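Local coordinates for protein isocitrate dehydrogenase [NAD] subunit 1 (Saccharomyces cerevisiae, PDB 3BLX) that catalyses the NAD-dependent oxidative decarboxylation of isocitrate to 2-oxoglutarate in the citric acid cycle, as part of an allosteric octamer of two kinds of subunit, at residues E[282-287]-E[333-338]. Sequence-based numbering, arbitrary orientation.
Sequences GQNVAN and SSTTDF
Asn284 accepts two hydrogen bonds, through its backbone O and its side-chain OD1, that join loop 282-287 to the first turn of helix 335-347. Its carbonyl O accepts from Thr335 N over 3.0 Å with an N-H...O angle of 156°, the donor standing well above the carbonyl plane. Thr335 N lies in the first turn, where no earlier helical carbonyl serves it, so the loop supplies the acceptor. With CG anti to its backbone N (chi1 -153°), the Asn284 amide reaches across the helix start, and its OD1 takes a weak hydrogen bond from Ser334 OG (2.9 Å). Ser334 is the N-cap residue, and the same hydroxyl accepts from Asp337 N at 3.1 Å, while Asp337 OD2 weakly receives Ser334 N, completing a capping box.

Around these bonds lie van der Waals contacts. The methyl CG2 of Thr335 tucks against the loop backbone, 3.0 Å from Ala286 O, and CB of Thr336 approaches Asn284 OD1 to 3.4 Å. Deeper, Asn287 OD1 meets Phe338 CE2 obliquely at 4.0 Å, amide and ring planes 79° apart; this amide is held by Thr289 and Asp328. An alanine in place of Asn284 would remove the weak OD1 bond to Ser334 and the amide's contact with Thr336, and would probably loosen the loop's hold on the helix start.

The contact thus ties the loop preceding helix 289-302 to the start of the C-terminal helix 335-347. Ala286 and Thr335 both touch Glu31 of helix 27-42, whereas Phe338 packs on Thr318 and Ile319 of helix 306-320.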
loop_
_atom_site.group_PDB
_atom_site.type_symbol
_atom_site.label_atom_id
_atom_site.label_comp_id
_atom_site.label_asym_id
_atom_site.label_seq_id
_atom_site.Cartn_x
_atom_site.Cartn_y
_atom_site.Cartn_z
ATOM N N GLY E 282 41.029 -6.105 -28.809
ATOM C CA GLY E 282 42.413 -5.856 -28.493
ATOM C C GLY E 282 42.398 -5.015 -27.231
ATOM O O GLY E 282 41.338 -4.586 -26.779
ATOM N N GLN E 283 43.566 -4.768 -26.657
ATOM C CA GLN E 283 43.679 -3.922 -25.469
ATOM C C GLN E 283 43.723 -2.425 -25.829
ATOM O O GLN E 283 44.403 -2.018 -26.770
ATOM C CB GLN E 283 44.922 -4.299 -24.658
ATOM C CG GLN E 283 44.903 -5.708 -24.092
ATOM C CD GLN E 283 43.573 -6.039 -23.459
ATOM O OE1 GLN E 283 42.944 -5.188 -22.823
ATOM N NE2 GLN E 283 43.126 -7.280 -23.639
ATOM N N ASN E 284 42.981 -1.619 -25.077
ATOM C CA ASN E 284 42.979 -0.172 -25.238
ATOM C C ASN E 284 42.688 0.355 -26.633
ATOM O O ASN E 284 43.308 1.327 -27.055
ATOM C CB ASN E 284 44.300 0.405 -24.751
ATOM C CG ASN E 284 44.164 1.835 -24.275
ATOM O OD1 ASN E 284 45.031 2.683 -24.525
ATOM N ND2 ASN E 284 43.061 2.115 -23.576
ATOM N N VAL E 285 41.737 -0.255 -27.340
ATOM C CA VAL E 285 41.433 0.190 -28.700
ATOM C C VAL E 285 39.994 0.670 -28.900
ATOM O O VAL E 285 39.681 1.290 -29.928
ATOM C CB VAL E 285 41.748 -0.914 -29.752
ATOM C CG1 VAL E 285 43.214 -1.231 -29.765
ATOM C CG2 VAL E 285 40.955 -2.164 -29.473
ATOM N N ALA E 286 39.130 0.362 -27.930
ATOM C CA ALA E 286 37.680 0.594 -28.039
ATOM C C ALA E 286 37.277 2.085 -28.050
ATOM O O ALA E 286 37.934 2.902 -27.429
ATOM C CB ALA E 286 36.973 -0.132 -26.932
ATOM N N ASN E 287 36.218 2.434 -28.776
ATOM C CA ASN E 287 35.744 3.811 -28.799
ATOM C C ASN E 287 34.905 4.125 -27.571
ATOM O O ASN E 287 33.882 3.476 -27.353
ATOM C CB ASN E 287 34.920 4.068 -30.063
ATOM C CG ASN E 287 34.779 5.548 -30.368
ATOM O OD1 ASN E 287 35.174 6.397 -29.561
ATOM N ND2 ASN E 287 34.217 5.867 -31.537
ATOM N N SER E 333 44.638 5.929 -32.910
ATOM C CA SER E 333 44.963 6.124 -31.504
ATOM C C SER E 333 44.206 5.177 -30.576
ATOM O O SER E 333 43.138 4.665 -30.919
ATOM C CB SER E 333 44.679 7.569 -31.127
ATOM O OG SER E 333 44.942 8.393 -32.248
ATOM N N SER E 334 44.777 4.948 -29.402
ATOM C CA SER E 334 44.162 4.119 -28.364
ATOM C C SER E 334 43.063 4.885 -27.623
ATOM O O SER E 334 42.950 6.107 -27.760
ATOM C CB SER E 334 45.224 3.694 -27.350
ATOM O OG SER E 334 45.563 4.772 -26.490
ATOM N N THR E 335 42.274 4.177 -26.817
ATOM C CA THR E 335 41.165 4.835 -26.138
ATOM C C THR E 335 41.745 5.867 -25.179
ATOM O O THR E 335 41.216 6.953 -25.052
ATOM C CB THR E 335 40.138 3.846 -25.448
ATOM O OG1 THR E 335 40.192 3.965 -24.028
ATOM C CG2 THR E 335 40.384 2.404 -25.821
ATOM N N THR E 336 42.860 5.523 -24.549
ATOM C CA THR E 336 43.603 6.428 -23.679
ATOM C C THR E 336 44.064 7.720 -24.374
ATOM O O THR E 336 43.932 8.813 -23.819
ATOM C CB THR E 336 44.817 5.706 -23.082
ATOM O OG1 THR E 336 44.429 5.101 -21.852
ATOM C CG2 THR E 336 45.967 6.662 -22.805
ATOM N N ASP E 337 44.599 7.597 -25.588
ATOM C CA ASP E 337 45.021 8.766 -26.348
ATOM C C ASP E 337 43.829 9.680 -26.574
ATOM O O ASP E 337 43.904 10.894 -26.400
ATOM C CB ASP E 337 45.630 8.366 -27.701
ATOM C CG ASP E 337 46.971 7.633 -27.562
ATOM O OD1 ASP E 337 47.648 7.793 -26.507
ATOM O OD2 ASP E 337 47.344 6.893 -28.512
ATOM N N PHE E 338 42.722 9.077 -26.970
ATOM C CA PHE E 338 41.511 9.804 -27.294
ATOM C C PHE E 338 41.001 10.537 -26.060
ATOM O O PHE E 338 40.630 11.704 -26.130
ATOM C CB PHE E 338 40.469 8.821 -27.842
ATOM C CG PHE E 338 39.200 9.457 -28.283
ATOM C CD1 PHE E 338 39.198 10.387 -29.296
ATOM C CD2 PHE E 338 37.998 9.109 -27.694
ATOM C CE1 PHE E 338 38.020 10.972 -29.716
ATOM C CE2 PHE E 338 36.815 9.694 -28.107
ATOM C CZ PHE E 338 36.827 10.626 -29.118
#